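PDB 6X1L: WbbZ protein from Klebsiella pneumoniae subsp. pneumoniae NTUH-K2044, which is functionally uncharacterized but belongs to the polysaccharide pyruvyl transferase family, and so probably acts in the modification of a cell-surface polysaccharide. Local coordinates for residues A[12-26]-A[42-56]. Numbering follows the deposited sequence.
Sequences DLLLKSYHLSHRFVY and TYDFFERNALTYIPY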
loop_
_atom_site.group_PDB
_atom_site.type_symbol
_atom_site.label_atom_id
_atom_site.label_comp_id
_atom_site.label_asym_id
_atom_site.label_seq_id
_atom_site.Cartn_x
_atom_site.Cartn_y
_atom_site.Cartn_z
ATOM N N ASP A 12 -0.310 0.841 29.596
ATOM C CA ASP A 12 -0.128 2.286 29.490
ATOM C C ASP A 12 0.716 2.820 30.644
ATOM O O ASP A 12 1.744 3.473 30.433
ATOM C CB ASP A 12 -1.491 2.987 29.457
ATOM C CG ASP A 12 -2.355 2.545 28.283
ATOM O OD1 ASP A 12 -1.852 1.822 27.398
ATOM O OD2 ASP A 12 -3.545 2.921 28.250
ATOM N N LEU A 13 0.285 2.551 31.880
ATOM C CA LEU A 13 0.999 3.062 33.048
ATOM C C LEU A 13 2.444 2.582 33.071
ATOM O O LEU A 13 3.355 3.339 33.423
ATOM C CB LEU A 13 0.273 2.635 34.325
ATOM C CG LEU A 13 -1.155 3.158 34.483
ATOM C CD1 LEU A 13 -1.867 2.463 35.630
ATOM C CD2 LEU A 13 -1.148 4.664 34.691
ATOM N N LEU A 14 2.674 1.331 32.676
ATOM C CA LEU A 14 4.018 0.768 32.720
ATOM C C LEU A 14 4.959 1.496 31.766
ATOM O O LEU A 14 6.059 1.904 32.154
ATOM C CB LEU A 14 3.954 -0.721 32.391
ATOM C CG LEU A 14 5.136 -1.609 32.759
ATOM C CD1 LEU A 14 5.437 -1.545 34.252
ATOM C CD2 LEU A 14 4.809 -3.022 32.341
ATOM N N LEU A 15 4.550 1.671 30.507
ATOM C CA LEU A 15 5.431 2.363 29.575
ATOM C C LEU A 15 5.594 3.829 29.947
ATOM O O LEU A 15 6.682 4.391 29.780
ATOM C CB LEU A 15 4.919 2.205 28.141
ATOM C CG LEU A 15 5.492 0.942 27.489
ATOM C CD1 LEU A 15 4.727 0.556 26.256
ATOM C CD2 LEU A 15 6.962 1.133 27.144
ATOM N N LYS A 16 4.541 4.462 30.467
ATOM C CA LYS A 16 4.690 5.825 30.964
ATOM C C LYS A 16 5.662 5.887 32.137
ATOM O O LYS A 16 6.391 6.875 32.290
ATOM C CB LYS A 16 3.327 6.394 31.364
ATOM C CG LYS A 16 2.406 6.626 30.173
ATOM C CD LYS A 16 1.380 7.711 30.442
ATOM C CE LYS A 16 0.132 7.154 31.100
ATOM N NZ LYS A 16 -0.981 8.142 31.043
ATOM N N SER A 17 5.702 4.838 32.963
ATOM C CA SER A 17 6.652 4.804 34.071
ATOM C C SER A 17 8.090 4.743 33.565
ATOM O O SER A 17 8.963 5.453 34.073
ATOM C CB SER A 17 6.353 3.614 34.980
ATOM O OG SER A 17 7.298 3.538 36.034
ATOM N N TYR A 18 8.347 3.916 32.547
ATOM C CA TYR A 18 9.681 3.857 31.960
ATOM C C TYR A 18 10.065 5.174 31.302
ATOM O O TYR A 18 11.247 5.538 31.284
ATOM C CB TYR A 18 9.759 2.732 30.930
ATOM C CG TYR A 18 9.547 1.346 31.486
ATOM C CD1 TYR A 18 10.158 0.942 32.664
ATOM C CD2 TYR A 18 8.736 0.437 30.823
ATOM C CE1 TYR A 18 9.964 -0.331 33.165
ATOM C CE2 TYR A 18 8.535 -0.832 31.315
ATOM C CZ TYR A 18 9.148 -1.212 32.483
ATOM O OH TYR A 18 8.940 -2.482 32.961
ATOM N N HIS A 19 9.085 5.897 30.755
ATOM C CA HIS A 19 9.378 7.128 30.030
ATOM C C HIS A 19 9.858 8.231 30.963
ATOM O O HIS A 19 10.614 9.115 30.541
ATOM C CB HIS A 19 8.139 7.582 29.258
ATOM C CG HIS A 19 8.419 8.618 28.215
ATOM N ND1 HIS A 19 8.229 9.966 28.434
ATOM C CD2 HIS A 19 8.866 8.503 26.942
ATOM C CE1 HIS A 19 8.549 10.637 27.342
ATOM N NE2 HIS A 19 8.940 9.773 26.422
ATOM N N LEU A 20 9.435 8.201 32.228
ATOM C CA LEU A 20 9.935 9.179 33.187
ATOM C C LEU A 20 11.425 9.003 33.441
ATOM O O LEU A 20 12.136 9.989 33.664
ATOM C CB LEU A 20 9.159 9.072 34.499
ATOM C CG LEU A 20 7.684 9.468 34.444
ATOM C CD1 LEU A 20 6.975 9.069 35.728
ATOM C CD2 LEU A 20 7.545 10.962 34.195
ATOM N N SER A 21 11.918 7.766 33.391
ATOM C CA SER A 21 13.286 7.466 33.797
ATOM C C SER A 21 14.270 7.463 32.634
ATOM O O SER A 21 15.422 7.874 32.802
ATOM C CB SER A 21 13.331 6.112 34.509
ATOM O OG SER A 21 12.431 6.083 35.602
ATOM N N HIS A 22 13.849 6.999 31.460
ATOM C CA HIS A 22 14.740 6.842 30.323
ATOM C C HIS A 22 14.051 7.350 29.064
ATOM O O HIS A 22 12.823 7.444 28.998
ATOM C CB HIS A 22 15.157 5.374 30.130
ATOM C CG HIS A 22 15.629 4.703 31.385
ATOM N ND1 HIS A 22 14.766 4.105 32.278
ATOM C CD2 HIS A 22 16.873 4.531 31.891
ATOM C CE1 HIS A 22 15.457 3.597 33.283
ATOM N NE2 HIS A 22 16.738 3.841 33.073
ATOM N N ARG A 23 14.850 7.677 28.058
ATOM C CA ARG A 23 14.289 8.067 26.775
ATOM C C ARG A 23 14.196 6.852 25.860
ATOM O O ARG A 23 15.006 5.923 25.938
ATOM C CB ARG A 23 15.117 9.174 26.120
ATOM C CG ARG A 23 16.272 8.682 25.289
ATOM C CD ARG A 23 16.947 9.817 24.546
ATOM N NE ARG A 23 18.142 9.352 23.852
ATOM C CZ ARG A 23 18.929 10.127 23.117
ATOM N NH1 ARG A 23 18.646 11.414 22.972
ATOM N NH2 ARG A 23 19.998 9.612 22.525
ATOM N N PHE A 24 13.179 6.857 25.003
ATOM C CA PHE A 24 12.874 5.707 24.165
ATOM C C PHE A 24 13.598 5.822 22.829
ATOM O O PHE A 24 13.508 6.852 22.152
ATOM C CB PHE A 24 11.367 5.591 23.927
ATOM C CG PHE A 24 10.578 5.200 25.145
ATOM C CD1 PHE A 24 11.210 4.894 26.342
ATOM C CD2 PHE A 24 9.195 5.127 25.086
ATOM C CE1 PHE A 24 10.478 4.534 27.451
ATOM C CE2 PHE A 24 8.456 4.763 26.195
ATOM C CZ PHE A 24 9.098 4.467 27.379
ATOM N N VAL A 25 14.314 4.766 22.459
ATOM C CA VAL A 25 14.876 4.603 21.123
ATOM C C VAL A 25 14.105 3.462 20.476
ATOM O O VAL A 25 14.196 2.313 20.926
ATOM C CB VAL A 25 16.380 4.307 21.159
ATOM C CG1 VAL A 25 16.926 4.181 19.744
ATOM C CG2 VAL A 25 17.120 5.385 21.940
ATOM N N TYR A 26 13.337 3.766 19.431
ATOM C CA TYR A 26 12.355 2.833 18.895
ATOM C C TYR A 26 12.814 2.269 17.559
ATOM O O TYR A 26 13.203 3.022 16.659
ATOM C CB TYR A 26 10.989 3.507 18.744
ATOM C CG TYR A 26 9.952 2.647 18.051
ATOM C CD1 TYR A 26 9.432 1.521 18.670
ATOM C CD2 TYR A 26 9.489 2.968 16.777
ATOM C CE1 TYR A 26 8.485 0.732 18.045
ATOM C CE2 TYR A 26 8.540 2.186 16.142
ATOM C CZ TYR A 26 8.041 1.070 16.783
ATOM O OH TYR A 26 7.099 0.285 16.163
ATOM N N THR A 42 1.338 1.080 17.197
ATOM C CA THR A 42 2.336 1.546 18.155
ATOM C C THR A 42 2.478 3.061 18.101
ATOM O O THR A 42 2.628 3.713 19.139
ATOM C CB THR A 42 3.677 0.865 17.888
ATOM O OG1 THR A 42 3.502 -0.556 17.917
ATOM C CG2 THR A 42 4.693 1.253 18.953
ATOM N N TYR A 43 2.414 3.647 16.900
ATOM C CA TYR A 43 2.458 5.101 16.807
ATOM C C TYR A 43 1.215 5.724 17.428
ATOM O O TYR A 43 1.302 6.762 18.092
ATOM C CB TYR A 43 2.631 5.531 15.346
ATOM C CG TYR A 43 3.953 5.081 14.764
ATOM C CD1 TYR A 43 5.143 5.317 15.442
ATOM C CD2 TYR A 43 4.012 4.391 13.560
ATOM C CE1 TYR A 43 6.356 4.899 14.929
ATOM C CE2 TYR A 43 5.222 3.965 13.036
ATOM C CZ TYR A 43 6.391 4.223 13.726
ATOM O OH TYR A 43 7.596 3.802 13.210
ATOM N N ASP A 44 0.049 5.102 17.226
ATOM C CA ASP A 44 -1.161 5.560 17.903
ATOM C C ASP A 44 -1.001 5.470 19.416
ATOM O O ASP A 44 -1.449 6.357 20.153
ATOM C CB ASP A 44 -2.361 4.729 17.446
ATOM C CG ASP A 44 -2.665 4.905 15.962
ATOM O OD1 ASP A 44 -2.028 5.764 15.324
ATOM O OD2 ASP A 44 -3.536 4.181 15.437
ATOM N N PHE A 45 -0.359 4.404 19.891
ATOM C CA PHE A 45 -0.168 4.218 21.327
ATOM C C PHE A 45 0.759 5.280 21.910
ATOM O O PHE A 45 0.491 5.819 22.989
ATOM C CB PHE A 45 0.378 2.817 21.588
ATOM C CG PHE A 45 0.814 2.589 23.011
ATOM C CD1 PHE A 45 -0.105 2.241 23.981
ATOM C CD2 PHE A 45 2.143 2.719 23.370
ATOM C CE1 PHE A 45 0.294 2.027 25.290
ATOM C CE2 PHE A 45 2.543 2.514 24.674
ATOM C CZ PHE A 45 1.620 2.165 25.634
ATOM N N PHE A 46 1.854 5.595 21.212
ATOM C CA PHE A 46 2.763 6.634 21.687
ATOM C C PHE A 46 2.073 7.990 21.754
ATOM O O PHE A 46 2.210 8.718 22.744
ATOM C CB PHE A 46 3.988 6.720 20.775
ATOM C CG PHE A 46 4.920 5.549 20.894
ATOM C CD1 PHE A 46 4.946 4.777 22.042
ATOM C CD2 PHE A 46 5.778 5.224 19.853
ATOM C CE1 PHE A 46 5.807 3.701 22.153
ATOM C CE2 PHE A 46 6.642 4.151 19.957
ATOM C CZ PHE A 46 6.657 3.387 21.110
ATOM N N GLU A 47 1.330 8.349 20.706
ATOM C CA GLU A 47 0.695 9.661 20.670
ATOM C C GLU A 47 -0.384 9.788 21.738
ATOM O O GLU A 47 -0.535 10.852 22.350
ATOM C CB GLU A 47 0.109 9.922 19.280
ATOM C CG GLU A 47 1.149 9.997 18.173
ATOM C CD GLU A 47 0.537 10.303 16.813
ATOM O OE1 GLU A 47 1.227 10.111 15.788
ATOM O OE2 GLU A 47 -0.636 10.732 16.771
ATOM N N ARG A 48 -1.137 8.714 21.983
ATOM C CA ARG A 48 -2.235 8.798 22.940
ATOM C C ARG A 48 -1.732 8.881 24.376
ATOM O O ARG A 48 -2.432 9.413 25.246
ATOM C CB ARG A 48 -3.172 7.603 22.769
ATOM C CG ARG A 48 -4.526 7.789 23.426
ATOM C CD ARG A 48 -4.715 6.814 24.565
ATOM N NE ARG A 48 -4.740 5.436 24.087
ATOM C CZ ARG A 48 -4.861 4.374 24.876
ATOM N NH1 ARG A 48 -4.969 4.530 26.189
ATOM N NH2 ARG A 48 -4.877 3.158 24.351
ATOM N N ASN A 49 -0.532 8.372 24.647
ATOM C CA ASN A 49 0.048 8.408 25.983
ATOM C C ASN A 49 1.141 9.461 26.121
ATOM O O ASN A 49 1.902 9.422 27.094
ATOM C CB ASN A 49 0.599 7.031 26.358
ATOM C CG ASN A 49 -0.496 6.002 26.573
ATOM O OD1 ASN A 49 -0.578 5.008 25.853
ATOM N ND2 ASN A 49 -1.342 6.234 27.572
ATOM N N ALA A 50 1.233 10.397 25.172
ATOM C CA ALA A 50 2.236 11.465 25.193
ATOM C C ALA A 50 3.655 10.919 25.322
ATOM O O ALA A 50 4.510 11.533 25.960
ATOM C CB ALA A 50 1.955 12.473 26.313
ATOM N N LEU A 51 3.921 9.761 24.724
ATOM C CA LEU A 51 5.230 9.122 24.818
ATOM C C LEU A 51 6.077 9.555 23.628
ATOM O O LEU A 51 5.824 9.140 22.492
ATOM C CB LEU A 51 5.087 7.603 24.866
ATOM C CG LEU A 51 4.295 7.057 26.052
ATOM C CD1 LEU A 51 4.102 5.560 25.901
ATOM C CD2 LEU A 51 5.001 7.382 27.358
ATOM N N THR A 52 7.078 10.389 23.885
ATOM C CA THR A 52 8.008 10.780 22.840
ATOM C C THR A 52 9.095 9.725 22.682
ATOM O O THR A 52 9.428 8.995 23.619
ATOM C CB THR A 52 8.638 12.139 23.149
ATOM O OG1 THR A 52 9.363 12.063 24.381
ATOM C CG2 THR A 52 7.558 13.208 23.268
ATOM N N TYR A 53 9.646 9.649 21.474
ATOM C CA TYR A 53 10.672 8.669 21.160
ATOM C C TYR A 53 11.599 9.254 20.106
ATOM O O TYR A 53 11.279 10.249 19.452
ATOM C CB TYR A 53 10.059 7.352 20.663
ATOM C CG TYR A 53 9.312 7.482 19.345
ATOM C CD1 TYR A 53 7.988 7.905 19.314
ATOM C CD2 TYR A 53 9.932 7.183 18.137
ATOM C CE1 TYR A 53 7.303 8.029 18.116
ATOM C CE2 TYR A 53 9.252 7.305 16.929
ATOM C CZ TYR A 53 7.939 7.726 16.930
ATOM O OH TYR A 53 7.254 7.848 15.745
ATOM N N ILE A 54 12.762 8.629 19.962
ATOM C CA ILE A 54 13.654 8.931 18.849
ATOM C C ILE A 54 13.805 7.649 18.043
ATOM O O ILE A 54 13.931 6.561 18.628
ATOM C CB ILE A 54 15.013 9.476 19.326
ATOM C CG1 ILE A 54 15.732 8.461 20.216
ATOM C CG2 ILE A 54 14.833 10.798 20.058
ATOM C CD1 ILE A 54 17.197 8.767 20.418
ATOM N N PRO A 55 13.759 7.715 16.715
ATOM C CA PRO A 55 13.894 6.492 15.918
ATOM C C PRO A 55 15.322 5.974 15.960
ATOM O O PRO A 55 16.283 6.747 15.965
ATOM C CB PRO A 55 13.495 6.939 14.505
ATOM C CG PRO A 55 13.796 8.404 14.481
ATOM C CD PRO A 55 13.529 8.906 15.878
ATOM N N TYR A 56 15.453 4.651 16.004
ATOM C CA TYR A 56 16.773 4.038 15.995
ATOM C C TYR A 56 17.508 4.394 14.712
ATOM O O TYR A 56 16.983 4.214 13.609
ATOM C CB TYR A 56 16.658 2.520 16.134
ATOM C CG TYR A 56 17.981 1.801 15.991
ATOM C CD1 TYR A 56 18.815 1.616 17.086
ATOM C CD2 TYR A 56 18.400 1.312 14.759
ATOM C CE1 TYR A 56 20.029 0.965 16.958
ATOM C CE2 TYR A 56 19.611 0.663 14.620
ATOM C CZ TYR A 56 20.422 0.491 15.722
ATOM O OH TYR A 56 21.627 -0.159 15.587
HETATM O O HOH W 1 5.790 -1.724 17.677
#
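Tyr26 reaches from its strand into an aromatic cluster made with Tyr43, Phe46 and Tyr53. A chi1 of 174° swings the Tyr26 ring toward helix 42-48. There Phe46 directs its CE2 edge at one face in a T-shaped pair, the planes at 89°. Tyr26 in turn presents its own edge to the face of Tyr53, while the hydroxyl of Tyr43, itself bonded to the carbonyl of Trp200, lies at the ring edge, 3.5 Å from Tyr26 CE2. The phenol OH of Tyr26 is joined through a water to Thr42 OG1, which also bonds Ile38 O.

Strands 23-26 and 53-55 pair in parallel, with Tyr26 and Tyr53 on the same face of the sheet: Phe24 O accepts from Ile54 N, Ile54 O from Tyr26 N, and Tyr26 O from Tyr56 N. Ile54 CD1 touches Val25 CG2 and lies over the face of the Arg23 guanidinium, 3.5 Å from Arg23 CZ, a group also held by a salt bridge to Asp67.

His19 ties helix 12-21 to the loop after helix 42-48. His19 NE2 donates to Thr52 O at 2.9 Å, close to the imidazole plane but bent. It shares a second hydrogen bond with Thr52 OG1 at 3.1 Å; Leu51 CD2 packs on His19 CB. A Schellman motif ends helix 42-48, with Ala50 as C-prime residue and Leu51 N bonded back to Phe46 O. Toward the N-terminal end of segment 12-26, Leu15 CD1 meets Phe45 CE2, and Asp12 OD1 approaches the edge of the same ring near CE1. Asp12 OD2 and Arg48 NH1 form a salt bridge at 3.0 Å, whose strongly bent hydrogen bond is weak.

Strand 23-27, helix 33-48 and edge strand 53-55 form a beta-alpha-beta crossover; helix 12-21 leads into it and packs against the end of helix 33-48 and the following loop, in a Rossmann-like parallel sheet consistent with the GT-B clan.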